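Local coordinates for protein ribose-phosphate pyrophosphokinase (Thermus thermophilus, PDB 7PN0) that catalyses the transfer of pyrophosphate from ATP to ribose 5-phosphate, making the nucleotide precursor phosphoribosyl pyrophosphate (PRPP), at residues A[200-205]-A[234-239]; A[164-169]-A[188-193]. All coordinates share one frame; numbering follows the deposited sequence.

Interaction 1 of 2, residues A[200-205]-A[234-239]; sequences VRVRML and LMQAGA
The carboxamide of Q236 is the flat group of this contact, and V200 meets it from the strand: its carbonyl oxygen O sits 3.4 Å from Q236 CD, beyond the end of the side chain. Nearer the helix, V202 CG2 packs on the stem of the glutamine, 4.1 Å from Q236 CB, the two side chains sliding past each other in opposite directions. In Q236, CG lies anti to the carbonyl carbon (chi1 -75°), and the chain then runs out extended to V200. Further along the strand, the contact is purely apolar and looser, with L205 CD2 4.4 Å from A237 CB.

V202 and L205 both point at the helix end although they are three residues apart, because R203 and M204 form a classic beta bulge opposite D191. The helix stops here in a Schellman motif: A239 N bonds to L234 O, G238 N bonds to M235 O, and G238 takes the positive phi. Around this surface contact, V200 also touches E232 and A233 one turn back along helix 225-236, V202 rests on I190 of neighbouring strand 187-194, and A237 packs on V209 in the loop leading to strand 213-218.

Interaction 2 of 2, residues A[164-169]-A[188-193]; sequences VVVAPD and AFIDKE
V165, A167, A188 and I190 join the two parallel strands of a beta-alpha-beta unit, in which helix 173-183 makes the crossover. Three backbone hydrogen bonds zip them together: A188 N to V165 O (2.7 Å), A167 N to A188 O (3.0 Å) and I190 N to A167 O. CA-H...O contacts run between them, from V166 to A188 O, F189 to A167 O and P168 to I190 O. The axes of the short strand segments are inclined at 36°.

Apolar packing divides between the two faces of the sheet. On one, V166 CG1 presses on I190 CG2 at 3.5 Å and V164 CG2 meets A188 CB, next to helix 225-236, whose L234 touches V166. On the other, A167 and F189 both reach L173 of the crossover helix. F189 CG is anti to the backbone N (chi1 -175°), and the ring lies with A167 O over one face, 3.4 Å from CD2, while the backbone carbon C of D169 comes to its edge at 3.4 Å from CE2. The ring also meets F189 of a second subunit edge-to-face. An alanine at F189 would probably open a gap beside A167 and L173, lose the contact of ring atom CE2 with D169 C, and remove the edge-to-face ring pair between the two subunits.

The one pair of opposite charges near each other across the two segments is D169 and K192; the side chain of D169 is about 8 Å from a bound ADP. K192 NZ stands 4.1 Å from D169 OD2, too far for a salt bridge, and pairs with E229 instead. In the lysine, chi2 (98°) turns CD out of the extended line. K192 CE lies 3.1 Å from P168 O.

In the fold
From the N terminus, the chain first builds its five-stranded parallel sheet and only then enters the mixed one. Strand 163-167 leads through helix 173-183 to strand 187-194, and interaction 2 closes that crossover. The chain then turns back antiparallel into strand 200-206, an outermost strand of the mixed sheet within this chain, continues through strand 213-218 and runs along helix 225-236; interaction 1 closes this second loop at the helix end. The contacts follow in series, neither nested nor crossed, with centres 9 Å apart. Their bridge is the pairing of strands 187-194 and 200-206, with probable hydrogen bonds from R201 N to E193 O and D191 N to M204 O.

Interaction 1 of 2, residues A[200-205]-A[234-239]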
ATOM      1  N   VAL A 200      38.254 -27.805 -23.842  1.00 58.16           N
ATOM      2  CA  VAL A 200      38.120 -27.498 -22.389  1.00 60.34           C
ATOM      3  C   VAL A 200      39.217 -28.291 -21.674  1.00 60.72           C
ATOM      4  O   VAL A 200      39.452 -29.464 -22.059  1.00 54.59           O
ATOM      5  CB  VAL A 200      36.696 -27.786 -21.849  1.00 61.63           C
ATOM      6  CG1 VAL A 200      35.743 -28.219 -22.950  1.00 60.51           C
ATOM      7  CG2 VAL A 200      36.665 -28.782 -20.692  1.00 57.31           C
ATOM      8  N   ARG A 201      39.871 -27.656 -20.702  1.00 59.39           N
ATOM      9  CA  ARG A 201      41.057 -28.186 -19.979  1.00 63.14           C
ATOM     10  C   ARG A 201      40.617 -28.640 -18.579  1.00 54.42           C
ATOM     11  O   ARG A 201      40.017 -27.818 -17.859  1.00 46.63           O
ATOM     12  CB  ARG A 201      42.146 -27.102 -19.945  1.00 70.02           C
ATOM     13  CG  ARG A 201      43.130 -27.196 -18.782  1.00 78.47           C
ATOM     14  CD  ARG A 201      43.687 -25.837 -18.379  1.00 88.80           C
ATOM     15  NE  ARG A 201      44.218 -25.094 -19.521  1.00 99.30           N
ATOM     16  CZ  ARG A 201      45.389 -25.325 -20.127  1.00100.86           C
ATOM     17  NH1 ARG A 201      46.190 -26.292 -19.710  1.00102.24           N
ATOM     18  NH2 ARG A 201      45.754 -24.585 -21.161  1.00 93.69           N
ATOM     19  N   VAL A 202      40.925 -29.888 -18.202  1.00 50.26           N
ATOM     20  CA  VAL A 202      40.744 -30.388 -16.806  1.00 48.45           C
ATOM     21  C   VAL A 202      41.902 -29.857 -15.949  1.00 49.96           C
ATOM     22  O   VAL A 202      43.023 -30.360 -16.097  1.00 42.89           O
ATOM     23  CB  VAL A 202      40.640 -31.924 -16.733  1.00 45.17           C
ATOM     24  CG1 VAL A 202      40.317 -32.384 -15.317  1.00 42.14           C
ATOM     25  CG2 VAL A 202      39.609 -32.464 -17.720  1.00 47.57           C
ATOM     26  N   ARG A 203      41.631 -28.870 -15.090  1.00 54.02           N
ATOM     27  CA  ARG A 203      42.624 -28.282 -14.148  1.00 55.47           C
ATOM     28  C   ARG A 203      42.770 -29.211 -12.940  1.00 49.81           C
ATOM     29  O   ARG A 203      43.893 -29.586 -12.619  1.00 47.22           O
ATOM     30  CB  ARG A 203      42.210 -26.879 -13.685  1.00 60.62           C
ATOM     31  CG  ARG A 203      42.463 -25.770 -14.699  1.00 70.00           C
ATOM     32  CD  ARG A 203      42.515 -24.383 -14.060  1.00 77.32           C
ATOM     33  NE  ARG A 203      43.845 -23.768 -14.037  1.00 76.92           N
ATOM     34  CZ  ARG A 203      44.083 -22.458 -13.949  1.00 79.94           C
ATOM     35  NH1 ARG A 203      43.082 -21.594 -13.875  1.00 78.00           N
ATOM     36  NH2 ARG A 203      45.331 -22.012 -13.940  1.00 78.51           N
ATOM     37  N   MET A 204      41.667 -29.568 -12.286  1.00 48.66           N
ATOM     38  CA  MET A 204      41.698 -30.383 -11.047  1.00 49.56           C
ATOM     39  C   MET A 204      40.521 -31.356 -11.038  1.00 46.35           C
ATOM     40  O   MET A 204      39.435 -30.972 -11.499  1.00 45.18           O
ATOM     41  CB  MET A 204      41.602 -29.485  -9.811  1.00 51.78           C
ATOM     42  CG  MET A 204      41.764 -30.248  -8.524  1.00 54.01           C
ATOM     43  SD  MET A 204      42.549 -29.250  -7.232  1.00 58.93           S
ATOM     44  CE  MET A 204      44.210 -29.148  -7.897  1.00 62.03           C
ATOM     45  N   LEU A 205      40.735 -32.549 -10.492  1.00 43.58           N
ATOM     46  CA  LEU A 205      39.670 -33.518 -10.147  1.00 40.80           C
ATOM     47  C   LEU A 205      39.808 -33.875  -8.671  1.00 42.55           C
ATOM     48  O   LEU A 205      40.931 -34.237  -8.255  1.00 44.40           O
ATOM     49  CB  LEU A 205      39.847 -34.748 -11.040  1.00 44.58           C
ATOM     50  CG  LEU A 205      38.782 -35.836 -10.926  1.00 45.52           C
ATOM     51  CD1 LEU A 205      37.450 -35.364 -11.502  1.00 43.13           C
ATOM     52  CD2 LEU A 205      39.256 -37.104 -11.633  1.00 47.05           C
ATOM     53  N   LEU A 234      34.698 -34.607 -18.360  1.00 27.40           N
ATOM     54  CA  LEU A 234      34.542 -35.909 -17.663  1.00 28.22           C
ATOM     55  C   LEU A 234      35.053 -37.032 -18.573  1.00 27.55           C
ATOM     56  O   LEU A 234      35.709 -37.958 -18.059  1.00 31.35           O
ATOM     57  CB  LEU A 234      33.069 -36.116 -17.292  1.00 28.59           C
ATOM     58  CG  LEU A 234      32.671 -35.545 -15.933  1.00 28.41           C
ATOM     59  CD1 LEU A 234      31.142 -35.442 -15.797  1.00 27.39           C
ATOM     60  CD2 LEU A 234      33.252 -36.391 -14.797  1.00 27.59           C
ATOM     61  N   MET A 235      34.798 -36.948 -19.872  1.00 29.55           N
ATOM     62  CA  MET A 235      35.340 -37.961 -20.813  1.00 31.33           C
ATOM     63  C   MET A 235      36.867 -37.760 -20.916  1.00 32.06           C
ATOM     64  O   MET A 235      37.580 -38.764 -20.936  1.00 31.86           O
ATOM     65  CB  MET A 235      34.673 -37.893 -22.184  1.00 30.21           C
ATOM     66  CG  MET A 235      33.165 -38.185 -22.167  1.00 30.84           C
ATOM     67  SD  MET A 235      32.613 -39.632 -21.194  1.00 31.86           S
ATOM     68  CE  MET A 235      33.169 -40.967 -22.260  1.00 39.01           C
ATOM     69  N   GLN A 236      37.376 -36.527 -20.858  1.00 33.54           N
ATOM     70  CA  GLN A 236      38.852 -36.288 -20.857  1.00 36.27           C
ATOM     71  C   GLN A 236      39.458 -36.856 -19.569  1.00 38.44           C
ATOM     72  O   GLN A 236      40.617 -37.286 -19.643  1.00 40.26           O
ATOM     73  CB  GLN A 236      39.221 -34.809 -21.015  1.00 37.00           C
ATOM     74  CG  GLN A 236      39.036 -34.274 -22.426  1.00 41.47           C
ATOM     75  CD  GLN A 236      38.961 -32.761 -22.477  1.00 44.12           C
ATOM     76  OE1 GLN A 236      39.396 -32.046 -21.569  1.00 43.03           O
ATOM     77  NE2 GLN A 236      38.381 -32.253 -23.550  1.00 46.24           N
ATOM     78  N   ALA A 237      38.734 -36.857 -18.432  1.00 35.76           N
ATOM     79  CA  ALA A 237      39.211 -37.430 -17.144  1.00 33.33           C
ATOM     80  C   ALA A 237      38.952 -38.942 -17.113  1.00 32.60           C
ATOM     81  O   ALA A 237      39.169 -39.547 -16.032  1.00 32.16           O
ATOM     82  CB  ALA A 237      38.570 -36.761 -15.944  1.00 33.93           C
ATOM     83  N   GLY A 238      38.500 -39.525 -18.231  1.00 32.75           N
ATOM     84  CA  GLY A 238      38.384 -40.992 -18.407  1.00 34.18           C
ATOM     85  C   GLY A 238      37.115 -41.583 -17.798  1.00 33.24           C
ATOM     86  O   GLY A 238      37.114 -42.778 -17.450  1.00 31.93           O
ATOM     87  N   ALA A 239      36.030 -40.812 -17.681  1.00 30.44           N
ATOM     88  CA  ALA A 239      34.712 -41.358 -17.276  1.00 31.73           C
ATOM     89  C   ALA A 239      34.268 -42.396 -18.308  1.00 27.73           C
ATOM     90  O   ALA A 239      34.448 -42.171 -19.506  1.00 29.31           O
ATOM     91  CB  ALA A 239      33.678 -40.258 -17.148  1.00 31.66           C
TER

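Interaction 2 of 2, residues A[164-169]-A[188-193]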
ATOM      1  N   VAL A 164      29.080 -42.169  -9.934  1.00 25.44           N
ATOM      2  CA  VAL A 164      29.550 -41.041  -9.087  1.00 24.32           C
ATOM      3  C   VAL A 164      28.794 -39.778  -9.517  1.00 21.71           C
ATOM      4  O   VAL A 164      28.580 -39.576 -10.705  1.00 21.45           O
ATOM      5  CB  VAL A 164      31.070 -40.882  -9.247  1.00 24.33           C
ATOM      6  CG1 VAL A 164      31.451 -40.653 -10.691  1.00 24.10           C
ATOM      7  CG2 VAL A 164      31.634 -39.790  -8.348  1.00 26.76           C
ATOM      8  N   VAL A 165      28.399 -38.952  -8.565  1.00 23.43           N
ATOM      9  CA  VAL A 165      27.800 -37.632  -8.868  1.00 23.77           C
ATOM     10  C   VAL A 165      28.942 -36.604  -8.983  1.00 23.66           C
ATOM     11  O   VAL A 165      29.792 -36.523  -8.075  1.00 22.61           O
ATOM     12  CB  VAL A 165      26.738 -37.261  -7.810  1.00 26.03           C
ATOM     13  CG1 VAL A 165      26.105 -35.909  -8.092  1.00 26.42           C
ATOM     14  CG2 VAL A 165      25.661 -38.328  -7.711  1.00 29.11           C
ATOM     15  N   VAL A 166      28.967 -35.825 -10.051  1.00 20.74           N
ATOM     16  CA  VAL A 166      30.055 -34.852 -10.294  1.00 22.98           C
ATOM     17  C   VAL A 166      29.441 -33.457 -10.308  1.00 23.42           C
ATOM     18  O   VAL A 166      28.496 -33.243 -11.093  1.00 23.64           O
ATOM     19  CB  VAL A 166      30.768 -35.145 -11.621  1.00 22.59           C
ATOM     20  CG1 VAL A 166      31.882 -34.143 -11.872  1.00 24.06           C
ATOM     21  CG2 VAL A 166      31.258 -36.589 -11.671  1.00 22.59           C
ATOM     22  N   ALA A 167      29.995 -32.541  -9.521  1.00 24.73           N
ATOM     23  CA  ALA A 167      29.741 -31.091  -9.695  1.00 24.50           C
ATOM     24  C   ALA A 167      30.818 -30.507 -10.600  1.00 25.78           C
ATOM     25  O   ALA A 167      31.999 -30.662 -10.306  1.00 28.39           O
ATOM     26  CB  ALA A 167      29.734 -30.412  -8.362  1.00 27.51           C
ATOM     27  N   PRO A 168      30.462 -29.878 -11.733  1.00 24.08           N
ATOM     28  CA  PRO A 168      31.437 -29.184 -12.573  1.00 29.38           C
ATOM     29  C   PRO A 168      31.640 -27.683 -12.299  1.00 29.45           C
ATOM     30  O   PRO A 168      32.229 -27.021 -13.115  1.00 30.44           O
ATOM     31  CB  PRO A 168      30.776 -29.356 -13.943  1.00 26.34           C
ATOM     32  CG  PRO A 168      29.319 -29.134 -13.638  1.00 26.72           C
ATOM     33  CD  PRO A 168      29.115 -29.860 -12.328  1.00 24.95           C
ATOM     34  N   ASP A 169      31.039 -27.167 -11.234  1.00 29.63           N
ATOM     35  CA  ASP A 169      31.096 -25.731 -10.842  1.00 30.69           C
ATOM     36  C   ASP A 169      30.830 -25.662  -9.355  1.00 30.56           C
ATOM     37  O   ASP A 169      29.976 -26.435  -8.908  1.00 27.95           O
ATOM     38  CB  ASP A 169      30.043 -24.884 -11.554  1.00 34.50           C
ATOM     39  CG  ASP A 169      30.470 -24.297 -12.884  1.00 37.63           C
ATOM     40  OD1 ASP A 169      31.434 -23.490 -12.885  1.00 46.65           O
ATOM     41  OD2 ASP A 169      29.815 -24.617 -13.912  1.00 39.33           O
ATOM     42  N   ALA A 188      32.073 -36.157  -6.596  1.00 27.66           N
ATOM     43  CA  ALA A 188      33.360 -35.695  -7.149  1.00 28.97           C
ATOM     44  C   ALA A 188      33.174 -34.261  -7.615  1.00 28.54           C
ATOM     45  O   ALA A 188      32.019 -33.853  -7.801  1.00 28.91           O
ATOM     46  CB  ALA A 188      33.807 -36.591  -8.271  1.00 30.46           C
ATOM     47  N   PHE A 189      34.279 -33.554  -7.825  1.00 25.98           N
ATOM     48  CA  PHE A 189      34.295 -32.184  -8.378  1.00 25.67           C
ATOM     49  C   PHE A 189      35.263 -32.168  -9.552  1.00 26.99           C
ATOM     50  O   PHE A 189      36.414 -32.650  -9.402  1.00 30.83           O
ATOM     51  CB  PHE A 189      34.658 -31.165  -7.288  1.00 26.52           C
ATOM     52  CG  PHE A 189      34.579 -29.743  -7.779  1.00 27.08           C
ATOM     53  CD1 PHE A 189      35.635 -29.152  -8.443  1.00 26.07           C
ATOM     54  CD2 PHE A 189      33.403 -29.031  -7.649  1.00 28.70           C
ATOM     55  CE1 PHE A 189      35.518 -27.869  -8.966  1.00 27.58           C
ATOM     56  CE2 PHE A 189      33.294 -27.742  -8.154  1.00 29.90           C
ATOM     57  CZ  PHE A 189      34.345 -27.171  -8.828  1.00 27.54           C
ATOM     58  N   ILE A 190      34.878 -31.546 -10.657  1.00 29.76           N
ATOM     59  CA  ILE A 190      35.800 -31.403 -11.811  1.00 32.02           C
ATOM     60  C   ILE A 190      35.953 -29.909 -12.119  1.00 35.88           C
ATOM     61  O   ILE A 190      34.979 -29.237 -12.500  1.00 32.82           O
ATOM     62  CB  ILE A 190      35.372 -32.310 -12.988  1.00 32.95           C
ATOM     63  CG1 ILE A 190      36.467 -32.400 -14.061  1.00 33.92           C
ATOM     64  CG2 ILE A 190      34.023 -31.893 -13.579  1.00 33.61           C
ATOM     65  CD1 ILE A 190      36.301 -33.579 -15.050  1.00 31.40           C
ATOM     66  N   ASP A 191      37.126 -29.374 -11.785  1.00 41.00           N
ATOM     67  CA  ASP A 191      37.523 -27.981 -12.101  1.00 41.68           C
ATOM     68  C   ASP A 191      38.011 -28.019 -13.549  1.00 44.12           C
ATOM     69  O   ASP A 191      39.035 -28.698 -13.805  1.00 47.53           O
ATOM     70  CB  ASP A 191      38.556 -27.465 -11.090  1.00 48.18           C
ATOM     71  CG  ASP A 191      39.036 -26.045 -11.351  1.00 51.11           C
ATOM     72  OD1 ASP A 191      38.209 -25.185 -11.720  1.00 54.79           O
ATOM     73  OD2 ASP A 191      40.234 -25.810 -11.194  1.00 58.18           O
ATOM     74  N   LYS A 192      37.275 -27.381 -14.455  1.00 40.02           N
ATOM     75  CA  LYS A 192      37.604 -27.293 -15.897  1.00 44.56           C
ATOM     76  C   LYS A 192      37.570 -25.829 -16.358  1.00 48.42           C
ATOM     77  O   LYS A 192      37.058 -24.979 -15.600  1.00 44.46           O
ATOM     78  CB  LYS A 192      36.653 -28.179 -16.700  1.00 45.71           C
ATOM     79  CG  LYS A 192      35.213 -28.212 -16.207  1.00 46.54           C
ATOM     80  CD  LYS A 192      34.298 -27.281 -16.967  1.00 46.10           C
ATOM     81  CE  LYS A 192      33.122 -26.839 -16.127  1.00 42.11           C
ATOM     82  NZ  LYS A 192      32.159 -26.053 -16.918  1.00 44.71           N
ATOM     83  N   GLU A 193      38.149 -25.562 -17.536  1.00 51.53           N
ATOM     84  CA  GLU A 193      38.276 -24.214 -18.161  1.00 59.91           C
ATOM     85  C   GLU A 193      37.988 -24.339 -19.658  1.00 61.09           C
ATOM     86  O   GLU A 193      38.641 -25.190 -20.309  1.00 60.39           O
ATOM     87  CB  GLU A 193      39.692 -23.633 -18.024  1.00 64.20           C
ATOM     88  CG  GLU A 193      40.184 -23.468 -16.594  1.00 70.78           C
ATOM     89  CD  GLU A 193      39.874 -22.149 -15.895  1.00 71.34           C
ATOM     90  OE1 GLU A 193      39.388 -21.213 -16.567  1.00 71.85           O
ATOM     91  OE2 GLU A 193      40.140 -22.057 -14.669  1.00 65.96           O
TER